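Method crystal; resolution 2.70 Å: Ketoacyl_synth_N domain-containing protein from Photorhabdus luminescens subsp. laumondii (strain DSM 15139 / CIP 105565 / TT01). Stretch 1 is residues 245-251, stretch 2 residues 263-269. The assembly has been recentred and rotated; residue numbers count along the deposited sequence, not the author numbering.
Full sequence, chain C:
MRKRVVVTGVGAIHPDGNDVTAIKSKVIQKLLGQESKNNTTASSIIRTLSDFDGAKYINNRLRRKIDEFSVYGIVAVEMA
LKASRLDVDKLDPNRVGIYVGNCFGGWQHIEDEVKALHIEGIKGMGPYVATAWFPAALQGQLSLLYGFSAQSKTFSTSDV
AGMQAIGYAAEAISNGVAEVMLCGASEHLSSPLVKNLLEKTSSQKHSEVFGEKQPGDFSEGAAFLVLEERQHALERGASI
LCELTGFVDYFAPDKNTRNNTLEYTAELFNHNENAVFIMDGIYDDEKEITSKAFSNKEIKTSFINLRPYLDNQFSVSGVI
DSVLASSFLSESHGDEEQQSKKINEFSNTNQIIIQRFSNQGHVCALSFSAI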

ATOM      1  N   THR C 245      -6.778 -21.472  12.492  1.00 40.89           N
ATOM      2  CA  THR C 245      -8.145 -22.062  12.483  1.00 41.63           C
ATOM      3  C   THR C 245      -9.201 -20.991  12.176  1.00 41.94           C
ATOM      4  O   THR C 245     -10.211 -21.346  11.538  1.00 43.14           O
ATOM      5  N   GLY C 246      -8.984 -19.742  12.605  1.00 41.22           N
ATOM      6  CA  GLY C 246      -9.977 -18.656  12.477  1.00 40.73           C
ATOM      7  C   GLY C 246      -9.342 -17.277  12.417  1.00 39.71           C
ATOM      8  O   GLY C 246      -8.235 -17.103  12.968  1.00 39.87           O
ATOM      9  N   PHE C 247     -10.029 -16.333  11.766  1.00 38.89           N
ATOM     10  CA  PHE C 247      -9.654 -14.898  11.658  1.00 38.19           C
ATOM     11  C   PHE C 247     -10.910 -14.032  11.814  1.00 38.16           C
ATOM     12  O   PHE C 247     -11.949 -14.357  11.204  1.00 38.26           O
ATOM     13  N   VAL C 248     -10.801 -12.961  12.607  1.00 38.02           N
ATOM     14  CA  VAL C 248     -11.899 -11.997  12.917  1.00 38.31           C
ATOM     15  C   VAL C 248     -11.410 -10.587  12.566  1.00 37.98           C
ATOM     16  O   VAL C 248     -10.288 -10.236  12.979  1.00 37.93           O
ATOM     17  N   ASP C 249     -12.221  -9.822  11.828  1.00 38.30           N
ATOM     18  CA  ASP C 249     -11.909  -8.434  11.388  1.00 38.02           C
ATOM     19  C   ASP C 249     -13.214  -7.633  11.315  1.00 38.17           C
ATOM     20  O   ASP C 249     -13.904  -7.717  10.280  1.00 38.21           O
ATOM     21  N   TYR C 250     -13.533  -6.895  12.383  1.00 38.39           N
ATOM     22  CA  TYR C 250     -14.761  -6.066  12.517  1.00 38.80           C
ATOM     23  C   TYR C 250     -14.390  -4.677  13.047  1.00 38.63           C
ATOM     24  O   TYR C 250     -13.211  -4.442  13.381  1.00 38.07           O
ATOM     25  N   PHE C 251     -15.384  -3.786  13.104  1.00 39.00           N
ATOM     26  CA  PHE C 251     -15.266  -2.378  13.565  1.00 39.25           C
ATOM     27  C   PHE C 251     -16.417  -2.058  14.524  1.00 40.00           C
ATOM     28  O   PHE C 251     -17.480  -2.704  14.430  1.00 39.70           O
ATOM     29  N   GLU C 263     -18.219 -10.619  21.018  1.00 54.40           N
ATOM     30  CA  GLU C 263     -18.882 -11.953  20.989  1.00 55.15           C
ATOM     31  C   GLU C 263     -18.417 -12.754  19.764  1.00 54.43           C
ATOM     32  O   GLU C 263     -18.502 -13.995  19.817  1.00 53.74           O
ATOM     33  N   TYR C 264     -17.957 -12.080  18.703  1.00 53.65           N
ATOM     34  CA  TYR C 264     -17.398 -12.717  17.481  1.00 53.87           C
ATOM     35  C   TYR C 264     -16.011 -13.301  17.787  1.00 52.54           C
ATOM     36  O   TYR C 264     -15.634 -14.297  17.140  1.00 52.98           O
ATOM     37  N   THR C 265     -15.279 -12.704  18.734  1.00 51.70           N
ATOM     38  CA  THR C 265     -13.975 -13.217  19.240  1.00 51.47           C
ATOM     39  C   THR C 265     -14.219 -14.484  20.071  1.00 51.93           C
ATOM     40  O   THR C 265     -13.354 -15.379  20.041  1.00 52.22           O
ATOM     41  N   ALA C 266     -15.350 -14.548  20.783  1.00 52.41           N
ATOM     42  CA  ALA C 266     -15.758 -15.689  21.638  1.00 52.72           C
ATOM     43  C   ALA C 266     -16.116 -16.905  20.771  1.00 52.53           C
ATOM     44  O   ALA C 266     -15.983 -18.037  21.272  1.00 53.20           O
ATOM     45  N   GLU C 267     -16.553 -16.678  19.526  1.00 52.23           N
ATOM     46  CA  GLU C 267     -16.926 -17.747  18.556  1.00 52.18           C
ATOM     47  C   GLU C 267     -15.678 -18.527  18.118  1.00 50.56           C
ATOM     48  O   GLU C 267     -15.835 -19.713  17.762  1.00 49.96           O
ATOM     49  N   LEU C 268     -14.497 -17.897  18.139  1.00 49.50           N
ATOM     50  CA  LEU C 268     -13.205 -18.517  17.724  1.00 48.95           C
ATOM     51  C   LEU C 268     -12.868 -19.709  18.631  1.00 49.25           C
ATOM     52  O   LEU C 268     -12.215 -20.649  18.137  1.00 49.64           O
ATOM     53  N   PHE C 269     -13.283 -19.664  19.903  1.00 50.09           N
ATOM     54  CA  PHE C 269     -12.941 -20.665  20.952  1.00 50.76           C
ATOM     55  C   PHE C 269     -13.542 -22.036  20.615  1.00 52.16           C
ATOM     56  O   PHE C 269     -12.889 -23.050  20.932  1.00 52.38           O
TER

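The most distinctive feature of this contact is a face-to-face stack of two tyrosines, Tyr250 from the strand and Tyr264 from the helical segment, whose ring centroids lie 4.6 Å apart with the planes inclined at 29°. Each ring lies over one face of the other, and the tilt leaves the pair splayed rather than strictly parallel. Both side chains point toward the opposing stretch and both adopt the m rotamer, with chi1 of -70° and chi2 of -88° for Tyr250 and -76° and -87° for Tyr264. The closest approach is from Tyr250 OH to Tyr264 CD1, at 3.8 Å. The hydroxyl of Tyr250 therefore rests against the ring of Tyr264, while Tyr250 CZ lies 3.9 Å from the same Tyr264 CD1.

Beside this stack, Val248 supplies the largest contact area of any residue in either stretch. Its side chain points toward the helical segment in the t rotamer (chi1 164°), and CG2 touches two residues four apart in sequence: it lies 3.7 Å from the backbone O of Tyr264 and 3.7 Å from CD1 of Leu268. The first of these is a van der Waals contact of a methyl with a carbonyl oxygen. On its other branch, Val248 CG1 is 4.5 Å from Thr265 OG1. Thr265 (m, chi1 -46°) points sideways and contributes little area; its hydroxyl is hydrogen-bonded elsewhere in the structure.

Leu268 closes the contact at the far end from the tyrosines. It is directed toward the strand with chi1 m (-76°) and chi2 t (177°). Leu268 CD1 comes within 3.7 Å of Val248 CG2, with CD2 also near that methyl at 4.0 Å, and CD2 in addition lies 3.7 Å from Gly246 CA and 4.1 Å from Phe247 N. The absence of a side chain at Gly246 makes this approach possible, since an ideally placed CB there would point toward the helical segment and come within 2.4 Å of Leu268 CD2, a clash.

From Val248 onward, the strand alternates: Val248 and Tyr250 point toward the helical segment, while Asp249 is out of reach, its carboxylate oxygens hydrogen-bonded elsewhere in the structure. Phe247 (t, chi1 172°) points away and touches only through its backbone N. No hydrogen bond crosses between the stretches, and the side-chain contacts are mainly apolar and aromatic; 281 Å² is buried, both sides summed.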

ATOM      1  CB  THR C 245      -8.434 -22.777  13.809  1.00 42.44           C
ATOM      2  OG1 THR C 245      -7.895 -21.987  14.870  1.00 42.24           O
ATOM      3  CG2 THR C 245      -7.842 -24.169  13.860  1.00 43.05           C
ATOM      4  CB  PHE C 247      -8.951 -14.620  10.328  1.00 37.77           C
ATOM      5  CG  PHE C 247      -8.696 -13.161  10.047  1.00 37.26           C
ATOM      6  CD1 PHE C 247      -8.019 -12.371  10.965  1.00 37.15           C
ATOM      7  CD2 PHE C 247      -9.128 -12.575   8.867  1.00 37.21           C
ATOM      8  CE1 PHE C 247      -7.784 -11.028  10.709  1.00 36.94           C
ATOM      9  CE2 PHE C 247      -8.891 -11.232   8.612  1.00 37.06           C
ATOM     10  CZ  PHE C 247      -8.217 -10.462   9.533  1.00 36.92           C
ATOM     11  CB  VAL C 248     -12.324 -12.111  14.393  1.00 38.65           C
ATOM     12  CG1 VAL C 248     -13.151 -10.923  14.860  1.00 38.77           C
ATOM     13  CG2 VAL C 248     -13.068 -13.411  14.659  1.00 38.78           C
ATOM     14  CB  ASP C 249     -11.163  -8.437  10.050  1.00 37.75           C
ATOM     15  CG  ASP C 249     -10.601  -7.084   9.640  1.00 37.33           C
ATOM     16  OD1 ASP C 249     -10.525  -6.188  10.506  1.00 38.42           O
ATOM     17  OD2 ASP C 249     -10.238  -6.939   8.456  1.00 36.17           O
ATOM     18  CB  TYR C 250     -15.780  -6.764  13.421  1.00 39.64           C
ATOM     19  CG  TYR C 250     -16.401  -7.997  12.816  1.00 40.73           C
ATOM     20  CD1 TYR C 250     -17.535  -7.919  12.023  1.00 41.33           C
ATOM     21  CD2 TYR C 250     -15.847  -9.249  13.028  1.00 41.37           C
ATOM     22  CE1 TYR C 250     -18.105  -9.050  11.461  1.00 42.29           C
ATOM     23  CE2 TYR C 250     -16.404 -10.391  12.475  1.00 42.08           C
ATOM     24  CZ  TYR C 250     -17.536 -10.292  11.689  1.00 42.45           C
ATOM     25  OH  TYR C 250     -18.089 -11.412  11.140  1.00 44.17           O
ATOM     26  CB  PHE C 251     -15.258  -1.427  12.365  1.00 39.08           C
ATOM     27  CG  PHE C 251     -14.772  -0.034  12.676  1.00 39.21           C
ATOM     28  CD1 PHE C 251     -13.415   0.245  12.735  1.00 39.15           C
ATOM     29  CD2 PHE C 251     -15.668   0.997  12.912  1.00 39.55           C
ATOM     30  CE1 PHE C 251     -12.966   1.525  13.023  1.00 39.55           C
ATOM     31  CE2 PHE C 251     -15.218   2.276  13.200  1.00 39.90           C
ATOM     32  CZ  PHE C 251     -13.868   2.539  13.255  1.00 39.89           C
ATOM     33  CB  GLU C 263     -20.405 -11.807  20.992  1.00 56.43           C
ATOM     34  CG  GLU C 263     -20.962 -11.307  22.314  1.00 57.54           C
ATOM     35  CD  GLU C 263     -22.470 -11.419  22.458  1.00 58.89           C
ATOM     36  OE1 GLU C 263     -23.146 -11.684  21.442  1.00 59.83           O
ATOM     37  OE2 GLU C 263     -22.965 -11.242  23.589  1.00 60.17           O
ATOM     38  CB  TYR C 264     -17.355 -11.730  16.311  1.00 54.26           C
ATOM     39  CG  TYR C 264     -18.695 -11.465  15.673  1.00 56.12           C
ATOM     40  CD1 TYR C 264     -19.181 -12.283  14.665  1.00 56.88           C
ATOM     41  CD2 TYR C 264     -19.485 -10.402  16.081  1.00 56.91           C
ATOM     42  CE1 TYR C 264     -20.413 -12.050  14.075  1.00 57.96           C
ATOM     43  CE2 TYR C 264     -20.719 -10.155  15.502  1.00 58.12           C
ATOM     44  CZ  TYR C 264     -21.186 -10.982  14.495  1.00 58.40           C
ATOM     45  OH  TYR C 264     -22.401 -10.746  13.919  1.00 59.59           O
ATOM     46  CB  THR C 265     -13.220 -12.159  20.058  1.00 50.57           C
ATOM     47  OG1 THR C 265     -13.258 -10.920  19.349  1.00 49.78           O
ATOM     48  CG2 THR C 265     -11.781 -12.543  20.324  1.00 49.94           C
ATOM     49  CB  ALA C 266     -16.912 -15.287  22.526  1.00 53.08           C
ATOM     50  CB  GLU C 267     -17.652 -17.158  17.342  1.00 53.31           C
ATOM     51  CG  GLU C 267     -19.155 -17.046  17.530  1.00 55.08           C
ATOM     52  CD  GLU C 267     -19.889 -16.307  16.423  1.00 56.10           C
ATOM     53  OE1 GLU C 267     -21.008 -15.821  16.682  1.00 56.93           O
ATOM     54  OE2 GLU C 267     -19.342 -16.221  15.302  1.00 57.14           O
ATOM     55  CB  LEU C 268     -12.079 -17.476  17.773  1.00 47.80           C
ATOM     56  CG  LEU C 268     -12.043 -16.453  16.636  1.00 46.90           C
ATOM     57  CD1 LEU C 268     -10.919 -15.452  16.852  1.00 46.34           C
ATOM     58  CD2 LEU C 268     -11.885 -17.133  15.283  1.00 46.27           C
ATOM     59  CB  PHE C 269     -13.397 -20.186  22.333  1.00 50.43           C
ATOM     60  CG  PHE C 269     -12.457 -19.210  22.995  1.00 50.02           C
ATOM     61  CD1 PHE C 269     -12.608 -17.844  22.815  1.00 49.49           C
ATOM     62  CD2 PHE C 269     -11.413 -19.660  23.790  1.00 50.41           C
ATOM     63  CE1 PHE C 269     -11.738 -16.949  23.422  1.00 49.27           C
ATOM     64  CE2 PHE C 269     -10.545 -18.764  24.395  1.00 50.09           C
ATOM     65  CZ  PHE C 269     -10.709 -17.410  24.209  1.00 49.46           C
TER